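Local coordinates for thioredoxin family protein (Pseudomonas aeruginosa, PDB 1Z6N), which is of unknown function but has a thioredoxin-like fold with a CxxC pair at a helix start, consistent with a thiol-disulfide or related redox role, at residues R103-L115 against E120-Q132. Sequence-based numbering, arbitrary orientation.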
ATOM      1  N   ARG A 103      -4.207  15.177  11.822  1.00 10.63           N
ATOM      2  CA  ARG A 103      -3.622  14.194  12.714  1.00 10.77           C
ATOM      3  C   ARG A 103      -2.168  13.828  12.308  1.00  9.88           C
ATOM      4  O   ARG A 103      -1.279  13.658  13.152  1.00  9.67           O
ATOM      5  CB  ARG A 103      -4.516  12.962  12.674  1.00 12.61           C
ATOM      6  CG  ARG A 103      -4.108  11.920  13.623  1.00 13.44           C
ATOM      7  CD  ARG A 103      -4.995  10.709  13.439  1.00 13.27           C
ATOM      8  NE  ARG A 103      -4.810   9.877  14.612  1.00 14.30           N
ATOM      9  CZ  ARG A 103      -5.716   9.045  15.115  1.00 15.23           C
ATOM     10  NH1 ARG A 103      -6.918   8.904  14.542  1.00 14.09           N
ATOM     11  NH2 ARG A 103      -5.400   8.347  16.201  1.00 13.08           N
ATOM     12  N   LEU A 104      -1.942  13.750  11.006  1.00  9.00           N
ATOM     13  CA  LEU A 104      -0.660  13.353  10.443  1.00  8.48           C
ATOM     14  C   LEU A 104       0.195  14.543  10.047  1.00  9.04           C
ATOM     15  O   LEU A 104       1.282  14.345   9.498  1.00  9.67           O
ATOM     16  CB  LEU A 104      -0.888  12.482   9.193  1.00  8.67           C
ATOM     17  CG  LEU A 104      -1.612  11.152   9.442  1.00  8.64           C
ATOM     18  CD1 LEU A 104      -2.020  10.502   8.117  1.00  8.71           C
ATOM     19  CD2 LEU A 104      -0.781  10.165  10.292  1.00  9.42           C
ATOM     20  N   ALA A 105      -0.300  15.761  10.296  1.00  8.98           N
ATOM     21  CA  ALA A 105       0.414  16.995   9.910  1.00  9.90           C
ATOM     22  C   ALA A 105       0.794  16.995   8.421  1.00 10.36           C
ATOM     23  O   ALA A 105       1.930  17.329   8.046  1.00 11.23           O
ATOM     24  CB  ALA A 105       1.655  17.216  10.794  1.00 10.30           C
ATOM     25  N   LEU A 106      -0.184  16.645   7.589  1.00 11.17           N
ATOM     26  CA  LEU A 106      -0.014  16.701   6.131  1.00 11.28           C
ATOM     27  C   LEU A 106      -0.650  17.961   5.560  1.00 12.41           C
ATOM     28  O   LEU A 106      -1.667  18.407   6.056  1.00 13.37           O
ATOM     29  CB  LEU A 106      -0.625  15.453   5.488  1.00 10.52           C
ATOM     30  CG  LEU A 106       0.143  14.171   5.796  1.00 10.71           C
ATOM     31  CD1 LEU A 106      -0.705  12.966   5.429  1.00 10.76           C
ATOM     32  CD2 LEU A 106       1.486  14.124   5.062  1.00 12.05           C
ATOM     33  N   GLU A 107      -0.034  18.533   4.526  1.00 13.91           N
ATOM     34  CA  GLU A 107      -0.593  19.703   3.841  1.00 15.65           C
ATOM     35  C   GLU A 107      -1.812  19.319   2.990  1.00 15.30           C
ATOM     36  O   GLU A 107      -2.747  20.103   2.839  1.00 16.41           O
ATOM     37  CB  GLU A 107       0.460  20.369   2.941  1.00 15.66           C
ATOM     38  CG  GLU A 107       1.617  21.049   3.672  1.00 17.53           C
ATOM     39  CD  GLU A 107       2.478  21.890   2.734  1.00 18.41           C
ATOM     40  OE1 GLU A 107       3.710  21.959   2.945  1.00 22.70           O
ATOM     41  OE2 GLU A 107       1.922  22.487   1.781  1.00 22.64           O
ATOM     42  N   ARG A 108      -1.769  18.109   2.437  1.00 14.26           N
ATOM     43  CA  ARG A 108      -2.799  17.548   1.559  1.00 13.67           C
ATOM     44  C   ARG A 108      -2.645  16.031   1.613  1.00 12.09           C
ATOM     45  O   ARG A 108      -1.660  15.517   2.154  1.00 11.26           O
ATOM     46  CB  ARG A 108      -2.585  18.036   0.123  1.00 14.41           C
ATOM     47  CG  ARG A 108      -1.268  17.573  -0.465  1.00 17.45           C
ATOM     48  CD  ARG A 108      -1.051  18.127  -1.865  1.00 22.54           C
ATOM     49  NE  ARG A 108      -1.470  17.165  -2.883  1.00 27.59           N
ATOM     50  CZ  ARG A 108      -0.660  16.272  -3.456  1.00 29.21           C
ATOM     51  NH1 ARG A 108      -1.143  15.440  -4.368  1.00 30.96           N
ATOM     52  NH2 ARG A 108       0.627  16.209  -3.125  1.00 29.73           N
ATOM     53  N   ILE A 109      -3.617  15.306   1.057  1.00 10.53           N
ATOM     54  CA  ILE A 109      -3.521  13.853   0.982  1.00 10.04           C
ATOM     55  C   ILE A 109      -3.138  13.416  -0.424  1.00 10.07           C
ATOM     56  O   ILE A 109      -3.942  13.513  -1.349  1.00 12.66           O
ATOM     57  CB  ILE A 109      -4.845  13.158   1.383  1.00 10.20           C
ATOM     58  CG1 ILE A 109      -5.254  13.553   2.813  1.00  9.91           C
ATOM     59  CG2 ILE A 109      -4.695  11.651   1.241  1.00 10.01           C
ATOM     60  CD1 ILE A 109      -4.300  13.034   3.950  1.00 11.27           C
ATOM     61  N   ALA A 110      -1.908  12.936  -0.572  1.00  9.48           N
ATOM     62  CA  ALA A 110      -1.448  12.320  -1.814  1.00  8.77           C
ATOM     63  C   ALA A 110      -1.678  10.829  -1.646  1.00  9.76           C
ATOM     64  O   ALA A 110      -1.336  10.255  -0.602  1.00 11.25           O
ATOM     65  CB  ALA A 110       0.034  12.621  -2.029  1.00  8.97           C
ATOM     66  N   ILE A 111      -2.286  10.214  -2.651  1.00  8.92           N
ATOM     67  CA  ILE A 111      -2.659   8.810  -2.537  1.00  8.32           C
ATOM     68  C   ILE A 111      -1.789   7.922  -3.445  1.00  8.09           C
ATOM     69  O   ILE A 111      -1.325   8.383  -4.500  1.00  8.61           O
ATOM     70  CB  ILE A 111      -4.178   8.578  -2.807  1.00  8.44           C
ATOM     71  CG1 ILE A 111      -4.582   9.195  -4.147  1.00  9.12           C
ATOM     72  CG2 ILE A 111      -5.022   9.121  -1.626  1.00  9.89           C
ATOM     73  CD1 ILE A 111      -5.960   8.810  -4.599  1.00  9.60           C
ATOM     74  N   PRO A 112      -1.573   6.655  -3.051  1.00  7.89           N
ATOM     75  CA  PRO A 112      -2.080   6.032  -1.821  1.00  7.95           C
ATOM     76  C   PRO A 112      -1.297   6.484  -0.601  1.00  7.51           C
ATOM     77  O   PRO A 112      -0.069   6.620  -0.662  1.00  8.12           O
ATOM     78  CB  PRO A 112      -1.804   4.546  -2.053  1.00  8.19           C
ATOM     79  CG  PRO A 112      -0.632   4.515  -2.962  1.00  7.74           C
ATOM     80  CD  PRO A 112      -0.810   5.696  -3.876  1.00  8.70           C
ATOM     81  N   LEU A 113      -2.018   6.714   0.490  1.00  7.75           N
ATOM     82  CA  LEU A 113      -1.411   6.949   1.783  1.00  8.17           C
ATOM     83  C   LEU A 113      -1.561   5.650   2.565  1.00  8.46           C
ATOM     84  O   LEU A 113      -2.685   5.198   2.790  1.00  9.08           O
ATOM     85  CB  LEU A 113      -2.134   8.102   2.496  1.00  8.51           C
ATOM     86  CG  LEU A 113      -1.786   8.332   3.971  1.00 10.05           C
ATOM     87  CD1 LEU A 113      -0.314   8.724   4.108  1.00  9.70           C
ATOM     88  CD2 LEU A 113      -2.697   9.409   4.594  1.00 11.53           C
ATOM     89  N   VAL A 114      -0.435   5.055   2.957  1.00  8.06           N
ATOM     90  CA  VAL A 114      -0.448   3.776   3.627  1.00  7.93           C
ATOM     91  C   VAL A 114       0.128   3.949   5.030  1.00  8.26           C
ATOM     92  O   VAL A 114       1.309   4.254   5.189  1.00  8.65           O
ATOM     93  CB  VAL A 114       0.374   2.719   2.854  1.00  8.90           C
ATOM     94  CG1 VAL A 114       0.337   1.388   3.571  1.00  9.28           C
ATOM     95  CG2 VAL A 114      -0.164   2.549   1.413  1.00  8.27           C
ATOM     96  N   LEU A 115      -0.717   3.743   6.033  1.00  7.86           N
ATOM     97  CA  LEU A 115      -0.276   3.812   7.426  1.00  7.72           C
ATOM     98  C   LEU A 115      -0.025   2.401   7.932  1.00  7.63           C
ATOM     99  O   LEU A 115      -0.915   1.551   7.868  1.00  7.94           O
ATOM    100  CB  LEU A 115      -1.340   4.520   8.272  1.00  7.85           C
ATOM    101  CG  LEU A 115      -1.741   5.925   7.790  1.00  8.90           C
ATOM    102  CD1 LEU A 115      -2.784   6.482   8.761  1.00  9.69           C
ATOM    103  CD2 LEU A 115      -0.536   6.861   7.715  1.00 10.37           C
ATOM    104  N   GLU A 120      -1.653  -3.484  18.115  1.00 18.30           N
ATOM    105  CA  GLU A 120      -2.300  -2.556  19.060  1.00 18.04           C
ATOM    106  C   GLU A 120      -2.731  -1.239  18.393  1.00 17.10           C
ATOM    107  O   GLU A 120      -3.103  -0.277  19.085  1.00 16.93           O
ATOM    108  CB  GLU A 120      -1.380  -2.249  20.249  1.00 18.80           C
ATOM    109  CG  GLU A 120      -0.578  -3.433  20.771  1.00 22.57           C
ATOM    110  CD  GLU A 120      -1.432  -4.484  21.451  1.00 26.71           C
ATOM    111  OE1 GLU A 120      -0.968  -5.035  22.474  1.00 29.02           O
ATOM    112  OE2 GLU A 120      -2.557  -4.766  20.968  1.00 29.25           O
ATOM    113  N   PHE A 121      -2.658  -1.193  17.062  1.00 15.44           N
ATOM    114  CA  PHE A 121      -2.946   0.025  16.291  1.00 14.97           C
ATOM    115  C   PHE A 121      -2.010   1.194  16.606  1.00 14.09           C
ATOM    116  O   PHE A 121      -2.399   2.349  16.462  1.00 13.96           O
ATOM    117  CB  PHE A 121      -4.413   0.456  16.429  1.00 15.57           C
ATOM    118  CG  PHE A 121      -5.368  -0.496  15.807  1.00 16.72           C
ATOM    119  CD1 PHE A 121      -5.629  -0.441  14.443  1.00 17.47           C
ATOM    120  CD2 PHE A 121      -5.993  -1.474  16.579  1.00 18.99           C
ATOM    121  CE1 PHE A 121      -6.509  -1.330  13.858  1.00 18.09           C
ATOM    122  CE2 PHE A 121      -6.880  -2.370  16.002  1.00 20.01           C
ATOM    123  CZ  PHE A 121      -7.140  -2.299  14.641  1.00 17.72           C
ATOM    124  N   ASN A 122      -0.786   0.893  17.043  1.00 12.74           N
ATOM    125  CA  ASN A 122       0.259   1.909  17.117  1.00 11.98           C
ATOM    126  C   ASN A 122       0.744   2.181  15.707  1.00 11.22           C
ATOM    127  O   ASN A 122       0.944   1.245  14.931  1.00 11.09           O
ATOM    128  CB  ASN A 122       1.464   1.459  17.958  1.00 12.03           C
ATOM    129  CG  ASN A 122       1.097   1.105  19.378  1.00 13.96           C
ATOM    130  OD1 ASN A 122       1.428   0.020  19.847  1.00 16.99           O
ATOM    131  ND2 ASN A 122       0.441   2.019  20.078  1.00 15.30           N
ATOM    132  N   LEU A 123       0.911   3.458  15.380  1.00  9.74           N
ATOM    133  CA  LEU A 123       1.405   3.876  14.076  1.00  9.40           C
ATOM    134  C   LEU A 123       2.923   3.738  14.001  1.00  9.17           C
ATOM    135  O   LEU A 123       3.665   4.409  14.743  1.00  9.14           O
ATOM    136  CB  LEU A 123       0.990   5.323  13.807  1.00  9.20           C
ATOM    137  CG  LEU A 123       1.452   5.964  12.499  1.00 10.44           C
ATOM    138  CD1 LEU A 123       0.881   5.222  11.308  1.00 10.70           C
ATOM    139  CD2 LEU A 123       1.026   7.428  12.465  1.00 10.76           C
ATOM    140  N   LEU A 124       3.388   2.874  13.108  1.00  8.57           N
ATOM    141  CA  LEU A 124       4.814   2.584  12.990  1.00  8.48           C
ATOM    142  C   LEU A 124       5.502   3.413  11.917  1.00  8.64           C
ATOM    143  O   LEU A 124       6.714   3.659  11.999  1.00  9.23           O
ATOM    144  CB  LEU A 124       5.023   1.090  12.695  1.00  8.79           C
ATOM    145  CG  LEU A 124       4.338   0.082  13.629  1.00 10.14           C
ATOM    146  CD1 LEU A 124       4.666  -1.347  13.206  1.00 12.19           C
ATOM    147  CD2 LEU A 124       4.723   0.300  15.081  1.00 11.55           C
ATOM    148  N   GLY A 125       4.743   3.813  10.893  1.00  8.19           N
ATOM    149  CA  GLY A 125       5.300   4.604   9.814  1.00  8.79           C
ATOM    150  C   GLY A 125       4.333   4.701   8.659  1.00  8.95           C
ATOM    151  O   GLY A 125       3.197   4.226   8.757  1.00  8.63           O
ATOM    152  N   ARG A 126       4.801   5.324   7.579  1.00  9.58           N
ATOM    153  CA  ARG A 126       3.964   5.623   6.424  1.00 10.09           C
ATOM    154  C   ARG A 126       4.680   5.355   5.120  1.00 10.00           C
ATOM    155  O   ARG A 126       5.898   5.601   4.995  1.00  9.21           O
ATOM    156  CB  ARG A 126       3.606   7.111   6.383  1.00 11.59           C
ATOM    157  CG  ARG A 126       3.189   7.740   7.653  1.00 13.98           C
ATOM    158  CD  ARG A 126       3.329   9.234   7.490  1.00 13.97           C
ATOM    159  NE  ARG A 126       3.013   9.912   8.733  1.00 14.51           N
ATOM    160  CZ  ARG A 126       2.755  11.210   8.823  1.00 15.30           C
ATOM    161  NH1 ARG A 126       2.770  11.971   7.738  1.00 15.59           N
ATOM    162  NH2 ARG A 126       2.469  11.735   9.999  1.00 15.78           N
ATOM    163  N   PHE A 127       3.884   4.929   4.141  1.00  8.91           N
ATOM    164  CA  PHE A 127       4.275   4.900   2.726  1.00  8.94           C
ATOM    165  C   PHE A 127       3.388   5.941   2.039  1.00  9.19           C
ATOM    166  O   PHE A 127       2.172   5.952   2.256  1.00  9.33           O
ATOM    167  CB  PHE A 127       4.058   3.497   2.159  1.00  9.20           C
ATOM    168  CG  PHE A 127       4.259   3.378   0.665  1.00  8.87           C
ATOM    169  CD1 PHE A 127       5.426   2.808   0.139  1.00  8.32           C
ATOM    170  CD2 PHE A 127       3.269   3.806  -0.220  1.00  9.68           C
ATOM    171  CE1 PHE A 127       5.591   2.677  -1.246  1.00  8.70           C
ATOM    172  CE2 PHE A 127       3.420   3.667  -1.601  1.00  8.31           C
ATOM    173  CZ  PHE A 127       4.586   3.109  -2.118  1.00  9.18           C
ATOM    174  N   VAL A 128       3.970   6.830   1.239  1.00  9.06           N
ATOM    175  CA  VAL A 128       3.193   7.933   0.679  1.00  9.13           C
ATOM    176  C   VAL A 128       3.397   8.032  -0.829  1.00  8.82           C
ATOM    177  O   VAL A 128       4.495   8.400  -1.294  1.00  8.59           O
ATOM    178  CB  VAL A 128       3.535   9.311   1.326  1.00  9.29           C
ATOM    179  CG1 VAL A 128       2.577  10.379   0.801  1.00 10.73           C
ATOM    180  CG2 VAL A 128       3.498   9.245   2.859  1.00  9.64           C
ATOM    181  N   GLU A 129       2.335   7.684  -1.565  1.00  8.76           N
ATOM    182  CA  GLU A 129       2.247   7.835  -3.018  1.00  9.07           C
ATOM    183  C   GLU A 129       3.088   6.868  -3.864  1.00  8.38           C
ATOM    184  O   GLU A 129       2.533   6.131  -4.687  1.00  8.32           O
ATOM    185  CB  GLU A 129       2.484   9.290  -3.452  1.00  9.04           C
ATOM    186  CG  GLU A 129       1.913   9.609  -4.833  1.00 10.50           C
ATOM    187  CD  GLU A 129       1.935  11.093  -5.176  1.00 11.33           C
ATOM    188  OE1 GLU A 129       2.940  11.760  -4.875  1.00 14.72           O
ATOM    189  OE2 GLU A 129       0.946  11.589  -5.749  1.00 13.91           O
ATOM    190  N   ARG A 130       4.412   6.890  -3.674  1.00  8.29           N
ATOM    191  CA  ARG A 130       5.324   6.110  -4.497  1.00  8.59           C
ATOM    192  C   ARG A 130       6.468   5.581  -3.641  1.00  8.01           C
ATOM    193  O   ARG A 130       6.782   6.193  -2.619  1.00  7.90           O
ATOM    194  CB  ARG A 130       5.890   6.980  -5.624  1.00  9.66           C
ATOM    195  CG  ARG A 130       4.824   7.365  -6.601  1.00 12.05           C
ATOM    196  CD  ARG A 130       5.318   8.349  -7.638  1.00 13.56           C
ATOM    197  NE  ARG A 130       4.154   8.840  -8.361  1.00 14.95           N
ATOM    198  CZ  ARG A 130       3.951  10.096  -8.746  1.00 17.16           C
ATOM    199  NH1 ARG A 130       4.860  11.042  -8.509  1.00 16.94           N
ATOM    200  NH2 ARG A 130       2.820  10.404  -9.374  1.00 18.05           N
ATOM    201  N   PRO A 131       7.083   4.446  -4.048  1.00  7.33           N
ATOM    202  CA  PRO A 131       8.235   3.942  -3.292  1.00  6.63           C
ATOM    203  C   PRO A 131       9.404   4.919  -3.271  1.00  6.46           C
ATOM    204  O   PRO A 131       9.563   5.731  -4.185  1.00  7.39           O
ATOM    205  CB  PRO A 131       8.620   2.637  -4.011  1.00  6.93           C
ATOM    206  CG  PRO A 131       7.407   2.267  -4.833  1.00  7.30           C
ATOM    207  CD  PRO A 131       6.717   3.558  -5.173  1.00  7.92           C
ATOM    208  N   GLN A 132      10.225   4.806  -2.233  1.00  5.34           N
ATOM    209  CA  GLN A 132      11.386   5.685  -2.062  1.00  5.04           C
ATOM    210  C   GLN A 132      12.311   5.669  -3.286  1.00  5.13           C
ATOM    211  O   GLN A 132      12.893   6.702  -3.653  1.00  6.13           O
ATOM    212  CB  GLN A 132      12.168   5.313  -0.789  1.00  4.91           C
ATOM    213  CG  GLN A 132      13.226   6.367  -0.384  1.00  5.74           C
ATOM    214  CD  GLN A 132      12.578   7.717  -0.125  1.00  9.03           C
ATOM    215  OE1 GLN A 132      11.679   7.837   0.715  1.00  9.61           O
ATOM    216  NE2 GLN A 132      13.032   8.736  -0.847  1.00  9.40           N
TER
HETATM  217  O   HOH W   1       3.693  15.156   8.139  1.00 23.28           O
HETATM  218  O   HOH W   2       0.984  14.233  -5.981  1.00 39.74           O
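Arg126 reaches from its strand to the loop at Leu104, its chain stretched out straight to NE, and Arg126 NH2 donates to Leu104 O at 2.9 Å. That oxygen lies close to the guanidinium plane, and NH1 adds a weak second bond to it. Leu104 lays its CB and CG over one face of the guanidinium, while Leu106 CD2 sits at the edge, 3.7 Å from Arg126 NH1. On the sheet face that carries Arg126, Leu115 runs alongside it, CD2 against CG, and Leu123 CD1 comes across to Leu115 CB at 3.8 Å. Further along, Leu113 CD1 and Val128 CG2 pack flank to flank, 4.0 Å apart.

Val114 and Phe127 occupy the other face as a hydrogen-bonded antiparallel pair, joined by two backbone bonds, Val114 N to Phe127 O and Phe127 N to Val114 O. Their side chains cross at an angle, Val114 CB to Phe127 CB 3.8 Å. With CG anti to the backbone N (chi1 173°), the Phe127 ring presents its edge to Pro112 CG. Past the strand end, Glu129 N bonds Pro112 O at 2.8 Å, and a water bridges Glu129 OE2 to Arg108 NH1.

Pro112, after its cis peptide bond, touches Cys69 on helix 67-82, as the cis-proline does in thioredoxins. Strand 123-128 borders the sheet; strand 113-117 pairs inward with 56-61. Helix 4-10 covers Leu104, Leu115 and Leu123 through Tyr4, whereas Phe127 packs on helices 67-82 and 151-164.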